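Local coordinates for homocysteine S-methyltransferase (Escherichia coli, PDB 5DML), which catalyses methyl transfer from S-methylmethionine, or less efficiently from S-adenosylmethionine, to homocysteine, using zinc as cofactor and yielding methionine, at residues A275-Y280 with A304-R309; V223-N228 with L248-Y253; D36-A41 with A79-D84. All coordinates share one frame; numbering follows the deposited sequence.

Interaction 2 is the core contact: 223-228 and 248-253 run side by side as neighbouring parallel strands of the TIM barrel, joined by four backbone hydrogen bonds and closed by an asparagine over a tyrosine ring. Interaction 1, partly buried, packs 275-280, from the loop that follows strand 250-253 of interaction 2, against the last helix, with A278, A305 and two leucines buried and a salt bridge at the more exposed side. Interaction 3 lies at the surface, across the chain's centre from both; there one arginine lies against an alanine and a leucine, its charge near an aspartate but beyond salt-bridge distance. The three contacts share no helix or strand.

Interaction 1 of 3, residues A275-Y280 with A304-R309; sequences AQLADY and AALKAR
A305 faces the 275-280 segment with its methyl, and A278 answers with its own, CB to CB at 3.4 Å. The same A305 CB also lies against the backbone of A275, 3.8 Å from its CA, so two small residues let the chains come close; A275 itself is poorly ordered. One residue on, L306 brings its branched end across. Its CD2 rests on the backbone of A278, 3.6 Å from CA, while CD1 meets CD2 of L277 at 3.9 Å, the two leucines crossing at a slant. L277 also touches W284 and T298, and L306 touches L18 of strand 17-18. Residues 304-308 are the last turn of helix 300-308, the C-terminal helix of this TIM-barrel enzyme, and 275-280 is the stretch leading into helix 281-286, with a short 3-10 turn at 278-279. The side chain of L277 lies about 7 Å from that of C295, a predicted zinc ligand. R309, the first residue to leave the helical conformation, supplies the polar part of the contact. Its chain is extended from CG to NE, carrying the guanidinium past A278, whose CB sits above one face, nearer its border than its centre. NE donates to D279 OD1 at 3.0 Å with an N-H...O angle of 154°. This salt bridge has the oxygen near the guanidinium plane, yet the donor stands above the carboxylate plane, the two planes being 58° apart. NH2 adds a weak second bond to the same OD1. On the helix side, NH1 donates to A305 O at 3.2 Å, arriving from the opposite face of that carbonyl to the backbone N of R309; the guanidinium therefore also ties back to the last helical turn.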
# COMPACT_ATOMS: atom_id res chain seq x y z
N ALA A 275 -18.18 1.63 -8.11
CA ALA A 275 -18.70 2.16 -9.36
C ALA A 275 -18.78 3.69 -9.32
O ALA A 275 -19.23 4.32 -10.28
CB ALA A 275 -20.07 1.56 -9.67
N GLN A 276 -18.34 4.28 -8.20
CA GLN A 276 -18.32 5.74 -8.09
C GLN A 276 -16.90 6.29 -7.82
O GLN A 276 -16.48 7.28 -8.44
CB GLN A 276 -19.27 6.20 -6.99
CG GLN A 276 -19.09 7.64 -6.54
CD GLN A 276 -19.13 8.65 -7.68
OE1 GLN A 276 -19.49 8.32 -8.81
NE2 GLN A 276 -18.78 9.90 -7.38
N LEU A 277 -16.11 5.62 -6.99
CA LEU A 277 -14.67 5.87 -6.95
C LEU A 277 -14.13 5.72 -8.36
O LEU A 277 -13.25 6.47 -8.79
CB LEU A 277 -13.97 4.88 -5.99
CG LEU A 277 -12.44 4.78 -5.86
CD1 LEU A 277 -12.06 4.20 -4.50
CD2 LEU A 277 -11.78 3.95 -6.96
N ALA A 278 -14.70 4.76 -9.09
CA ALA A 278 -14.26 4.41 -10.43
C ALA A 278 -14.47 5.54 -11.42
O ALA A 278 -13.79 5.61 -12.43
CB ALA A 278 -14.99 3.18 -10.89
N ASP A 279 -15.42 6.41 -11.13
CA ASP A 279 -15.69 7.54 -12.01
C ASP A 279 -14.57 8.58 -12.06
O ASP A 279 -14.48 9.36 -13.01
CB ASP A 279 -17.01 8.21 -11.60
CG ASP A 279 -18.23 7.37 -11.94
OD1 ASP A 279 -18.25 6.78 -13.04
OD2 ASP A 279 -19.16 7.28 -11.09
N TYR A 280 -13.70 8.61 -11.05
CA TYR A 280 -12.68 9.64 -11.03
C TYR A 280 -11.53 9.31 -11.96
O TYR A 280 -10.69 10.16 -12.24
CB TYR A 280 -12.16 9.85 -9.62
CG TYR A 280 -13.11 10.61 -8.74
CD1 TYR A 280 -14.33 10.07 -8.37
CD2 TYR A 280 -12.79 11.87 -8.26
CE1 TYR A 280 -15.20 10.76 -7.56
CE2 TYR A 280 -13.65 12.56 -7.44
CZ TYR A 280 -14.85 12.00 -7.10
OH TYR A 280 -15.71 12.69 -6.28
N ALA A 304 -13.23 -3.75 -10.49
CA ALA A 304 -13.90 -4.15 -11.74
C ALA A 304 -14.45 -2.92 -12.48
O ALA A 304 -14.38 -2.84 -13.71
CB ALA A 304 -15.01 -5.15 -11.45
N ALA A 305 -14.98 -1.96 -11.74
CA ALA A 305 -15.47 -0.72 -12.31
C ALA A 305 -14.31 0.16 -12.85
O ALA A 305 -14.44 0.79 -13.91
CB ALA A 305 -16.29 0.03 -11.29
N LEU A 306 -13.19 0.21 -12.14
CA LEU A 306 -12.02 0.89 -12.69
C LEU A 306 -11.61 0.21 -13.98
O LEU A 306 -11.34 0.88 -14.98
CB LEU A 306 -10.86 0.90 -11.69
CG LEU A 306 -11.08 1.74 -10.45
CD1 LEU A 306 -10.13 1.29 -9.35
CD2 LEU A 306 -10.88 3.20 -10.80
N LYS A 307 -11.54 -1.12 -13.95
CA LYS A 307 -11.11 -1.81 -15.16
C LYS A 307 -12.07 -1.55 -16.31
O LYS A 307 -11.65 -1.25 -17.43
CB LYS A 307 -10.98 -3.32 -14.92
CG LYS A 307 -10.45 -4.06 -16.15
CD LYS A 307 -10.72 -5.56 -16.08
CE LYS A 307 -9.82 -6.34 -17.04
NZ LYS A 307 -9.50 -7.74 -16.55
N ALA A 308 -13.38 -1.53 -16.05
CA ALA A 308 -14.37 -1.25 -17.08
C ALA A 308 -14.23 0.15 -17.68
O ALA A 308 -14.50 0.35 -18.86
CB ALA A 308 -15.78 -1.43 -16.51
N ARG A 309 -13.79 1.11 -16.87
CA ARG A 309 -13.60 2.47 -17.37
C ARG A 309 -12.16 2.74 -17.85
O ARG A 309 -11.75 3.89 -17.97
CB ARG A 309 -13.97 3.48 -16.30
CG ARG A 309 -15.46 3.53 -15.95
CD ARG A 309 -15.59 4.10 -14.57
NE ARG A 309 -16.96 4.29 -14.11
CZ ARG A 309 -17.77 3.30 -13.79
NH1 ARG A 309 -17.37 2.03 -13.93
NH2 ARG A 309 -19.00 3.57 -13.35

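Interaction 2 of 3, residues V223-N228 with L248-Y253; sequences VALGIN and LPLVVY
N228 lays its CB almost squarely over the ring of Y253, a CH-pi contact 3.3 Å from the ring centroid and 7° off the normal. Both side chains leave their strands in the same direction, with the amide tilted 32° from the ring. The first torsion of N228 (chi1 74°) carries the amide on over the same face, toward the CE2-CZ side, with ND2 3.6 Å from Y253 CE2. The strands that carry this pair form a parallel ladder: L225 N bonds to P249 O, V251 N to L225 O, I227 N to V251 O at 2.8 Å, and Y253 N to I227 O. G226 stands close to V251, its CA 3.1 Å from V251 O in a CA-H...O contact. These are adjacent strands of the TIM barrel, joined through helix 235-242 as a beta-alpha-beta crossover. L225 and L250 point together toward that helix, where both touch L242; I227 lies on the same side, against A238. L225 CD2 also meets L248 CD1 at 3.9 Å, the leucines being roughly perpendicular. Between the strands, A224 CB meets V251 CG2 at 3.8 Å. Farther out, polar partners probably help to fix the N228-Y253 pair. N228 OD1 accepts from T169 N and is hydrogen-bonded to S194 OG, while Y253 OH is hydrogen-bonded to E168. The side chain of N228 lies about 4 Å from those of C229 and C295, both predicted zinc ligands.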
# COMPACT_ATOMS: atom_id res chain seq x y z
N VAL A 223 10.01 4.69 -6.67
CA VAL A 223 9.64 4.66 -8.09
C VAL A 223 8.23 5.21 -8.39
O VAL A 223 7.82 5.26 -9.55
CB VAL A 223 9.75 3.24 -8.64
CG1 VAL A 223 11.19 2.74 -8.50
CG2 VAL A 223 8.78 2.32 -7.90
N ALA A 224 7.52 5.62 -7.34
CA ALA A 224 6.22 6.27 -7.49
C ALA A 224 5.78 6.86 -6.14
O ALA A 224 6.23 6.42 -5.09
CB ALA A 224 5.15 5.27 -8.02
N LEU A 225 4.90 7.85 -6.17
CA LEU A 225 4.32 8.34 -4.93
C LEU A 225 2.92 8.91 -5.15
O LEU A 225 2.50 9.13 -6.28
CB LEU A 225 5.22 9.40 -4.29
CG LEU A 225 5.54 10.65 -5.10
CD1 LEU A 225 4.47 11.72 -4.85
CD2 LEU A 225 6.94 11.19 -4.79
N GLY A 226 2.20 9.16 -4.06
CA GLY A 226 0.87 9.72 -4.15
C GLY A 226 0.12 9.67 -2.84
O GLY A 226 0.71 9.91 -1.79
N ILE A 227 -1.18 9.35 -2.90
CA ILE A 227 -2.04 9.41 -1.72
C ILE A 227 -2.96 8.20 -1.57
O ILE A 227 -3.33 7.57 -2.56
CB ILE A 227 -2.89 10.69 -1.74
CG1 ILE A 227 -3.66 10.78 -3.05
CG2 ILE A 227 -2.00 11.93 -1.59
CD1 ILE A 227 -4.49 12.03 -3.18
N ASN A 228 -3.33 7.89 -0.34
CA ASN A 228 -4.20 6.74 -0.06
C ASN A 228 -4.90 6.86 1.29
O ASN A 228 -4.46 7.60 2.17
CB ASN A 228 -3.41 5.44 -0.15
CG ASN A 228 -2.48 5.23 1.05
OD1 ASN A 228 -1.49 5.93 1.21
ND2 ASN A 228 -2.80 4.24 1.87
N LEU A 248 7.10 11.65 -11.45
CA LEU A 248 7.07 10.26 -11.02
C LEU A 248 5.64 9.77 -11.25
O LEU A 248 4.69 10.57 -11.22
CB LEU A 248 7.48 10.10 -9.55
CG LEU A 248 8.98 9.98 -9.19
CD1 LEU A 248 9.15 9.74 -7.70
CD2 LEU A 248 9.69 8.88 -9.98
N PRO A 249 5.46 8.47 -11.53
CA PRO A 249 4.10 7.95 -11.61
C PRO A 249 3.35 8.27 -10.31
O PRO A 249 3.93 8.14 -9.24
CB PRO A 249 4.32 6.44 -11.77
CG PRO A 249 5.65 6.33 -12.41
CD PRO A 249 6.47 7.45 -11.85
N LEU A 250 2.11 8.75 -10.40
CA LEU A 250 1.39 9.09 -9.19
C LEU A 250 0.49 7.95 -8.77
O LEU A 250 -0.04 7.20 -9.60
CB LEU A 250 0.59 10.39 -9.37
CG LEU A 250 1.35 11.72 -9.53
CD1 LEU A 250 0.41 12.91 -9.49
CD2 LEU A 250 2.50 11.89 -8.51
N VAL A 251 0.33 7.82 -7.46
CA VAL A 251 -0.41 6.73 -6.86
C VAL A 251 -1.65 7.29 -6.18
O VAL A 251 -1.55 8.26 -5.43
CB VAL A 251 0.47 5.96 -5.84
CG1 VAL A 251 -0.31 4.88 -5.15
CG2 VAL A 251 1.65 5.36 -6.55
N VAL A 252 -2.81 6.70 -6.44
CA VAL A 252 -4.04 7.12 -5.78
C VAL A 252 -4.98 5.95 -5.45
O VAL A 252 -5.49 5.29 -6.33
CB VAL A 252 -4.82 8.16 -6.62
CG1 VAL A 252 -4.93 7.73 -8.07
CG2 VAL A 252 -6.20 8.41 -6.03
N TYR A 253 -5.16 5.69 -4.17
CA TYR A 253 -6.18 4.76 -3.74
C TYR A 253 -6.86 5.21 -2.46
O TYR A 253 -6.41 4.91 -1.35
CB TYR A 253 -5.63 3.35 -3.60
CG TYR A 253 -4.36 3.10 -2.83
CD1 TYR A 253 -3.11 3.44 -3.35
CD2 TYR A 253 -4.39 2.39 -1.63
CE1 TYR A 253 -1.94 3.15 -2.65
CE2 TYR A 253 -3.23 2.09 -0.94
CZ TYR A 253 -2.01 2.47 -1.46
OH TYR A 253 -0.87 2.17 -0.77

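Interaction 3 of 3, residues D36-A41 with A79-D84; sequences DSLWSA and AARGLD
R81 stretches over to helix 39-46 and lays the far part of its side chain against the methyl of A41. The closest approach is NE to A41 CB at 3.3 Å, with CD nearly as near at 3.4 Å, so the join between the aliphatic chain and the guanidinium does the touching. The A41 methyl comes up obliquely to the guanidinium. A bend at chi3 (64°) turns the end of the arginine away from the line of its first carbons, and CD, at this bend, also comes to 4.1 Å from L38 CB. L38 thus flanks the arginine through its CB, while its CD2 reaches the methyl of A80 at 4.1 Å; one leucine meets two successive residues of the facing loop. The loop follows helix 75-78, which ends in a Schellman motif: G82, with positive phi, is the C-prime residue, G82 N bonds to A79 O and L83 N to F78 O. A80 and R81 lie within this turn, both directing their CB toward the 36-41 segment. D84 then serves as N-cap of helix 85-109, its OD1 accepting from Q87 N. The contact thus joins the start of helix 39-46 to the connection between two later helices at the surface of the barrel, away from the predicted zinc ligands. D36 approaches the guanidinium at a slant, the carboxylate and guanidinium planes 56° apart. Its OD2 stays 4.2 Å from R81 NH1, beyond a salt bridge, so the attraction is probably weak. The other oxygen, OD1, is modelled unusually close to L38 N (2.5 Å), consistent with an Asx turn though the length is doubtful. A41 and L83 also both touch F78 of helix 75-78.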
# COMPACT_ATOMS: atom_id res chain seq x y z
N ASP A 36 -9.95 -6.42 15.97
CA ASP A 36 -8.62 -6.30 16.50
C ASP A 36 -7.77 -5.52 15.52
O ASP A 36 -8.06 -5.48 14.37
CB ASP A 36 -8.09 -7.72 16.58
CG ASP A 36 -6.82 -7.84 17.31
OD1 ASP A 36 -6.03 -6.91 17.30
OD2 ASP A 36 -6.62 -8.90 17.92
N SER A 37 -6.71 -4.90 16.00
CA SER A 37 -5.86 -4.20 15.06
C SER A 37 -4.76 -5.17 14.65
O SER A 37 -4.13 -5.01 13.62
CB SER A 37 -5.32 -2.88 15.62
OG SER A 37 -4.10 -3.01 16.32
N LEU A 38 -4.60 -6.26 15.37
CA LEU A 38 -3.62 -7.25 15.03
C LEU A 38 -4.34 -8.44 14.47
O LEU A 38 -3.93 -9.55 14.64
CB LEU A 38 -2.86 -7.66 16.28
CG LEU A 38 -1.88 -6.71 16.95
CD1 LEU A 38 -1.92 -5.31 16.40
CD2 LEU A 38 -2.10 -6.69 18.44
N TRP A 39 -5.44 -8.20 13.79
CA TRP A 39 -6.25 -9.28 13.23
C TRP A 39 -5.49 -10.12 12.22
O TRP A 39 -5.82 -11.30 12.03
CB TRP A 39 -7.52 -8.74 12.59
CG TRP A 39 -7.35 -7.87 11.36
CD1 TRP A 39 -7.47 -6.51 11.29
CD2 TRP A 39 -7.11 -8.32 10.01
NE1 TRP A 39 -7.28 -6.08 10.00
CE2 TRP A 39 -7.06 -7.16 9.19
CE3 TRP A 39 -6.91 -9.57 9.42
CZ2 TRP A 39 -6.82 -7.23 7.82
CZ3 TRP A 39 -6.67 -9.63 8.06
CH2 TRP A 39 -6.63 -8.47 7.28
N SER A 40 -4.48 -9.53 11.58
CA SER A 40 -3.71 -10.23 10.56
C SER A 40 -2.97 -11.40 11.18
O SER A 40 -2.74 -12.41 10.53
CB SER A 40 -2.73 -9.28 9.86
OG SER A 40 -1.73 -8.78 10.74
N ALA A 41 -2.62 -11.28 12.46
CA ALA A 41 -1.91 -12.36 13.13
C ALA A 41 -2.79 -13.61 13.21
O ALA A 41 -2.34 -14.70 12.87
CB ALA A 41 -1.47 -11.93 14.52
N ALA A 79 4.17 -8.19 19.18
CA ALA A 79 4.76 -8.51 20.47
C ALA A 79 3.67 -8.61 21.53
O ALA A 79 3.83 -9.29 22.55
CB ALA A 79 5.78 -7.47 20.86
N ALA A 80 2.55 -7.93 21.27
CA ALA A 80 1.38 -7.94 22.14
C ALA A 80 0.69 -9.29 22.14
O ALA A 80 -0.09 -9.61 23.04
CB ALA A 80 0.41 -6.84 21.72
N ARG A 81 0.98 -10.10 21.12
CA ARG A 81 0.44 -11.45 21.05
C ARG A 81 1.49 -12.47 21.48
O ARG A 81 1.29 -13.67 21.36
CB ARG A 81 -0.06 -11.75 19.63
CG ARG A 81 -1.31 -10.96 19.24
CD ARG A 81 -1.71 -11.25 17.80
NE ARG A 81 -2.10 -12.65 17.63
CZ ARG A 81 -3.31 -13.14 17.89
NH1 ARG A 81 -4.26 -12.34 18.36
NH2 ARG A 81 -3.56 -14.43 17.70
N GLY A 82 2.62 -11.98 22.01
CA GLY A 82 3.65 -12.84 22.55
C GLY A 82 4.50 -13.48 21.46
O GLY A 82 5.09 -14.54 21.66
N LEU A 83 4.55 -12.82 20.32
CA LEU A 83 5.39 -13.24 19.21
C LEU A 83 6.68 -12.42 19.19
O LEU A 83 6.62 -11.19 19.24
CB LEU A 83 4.65 -13.07 17.87
CG LEU A 83 3.45 -13.96 17.61
CD1 LEU A 83 2.85 -13.61 16.26
CD2 LEU A 83 3.86 -15.41 17.65
N ASP A 84 7.81 -13.08 19.04
CA ASP A 84 9.06 -12.38 18.95
C ASP A 84 9.30 -11.88 17.55
O ASP A 84 8.45 -12.00 16.73
CB ASP A 84 10.24 -13.19 19.49
CG ASP A 84 10.61 -14.33 18.63
OD1 ASP A 84 9.97 -14.57 17.63
OD2 ASP A 84 11.58 -14.98 18.95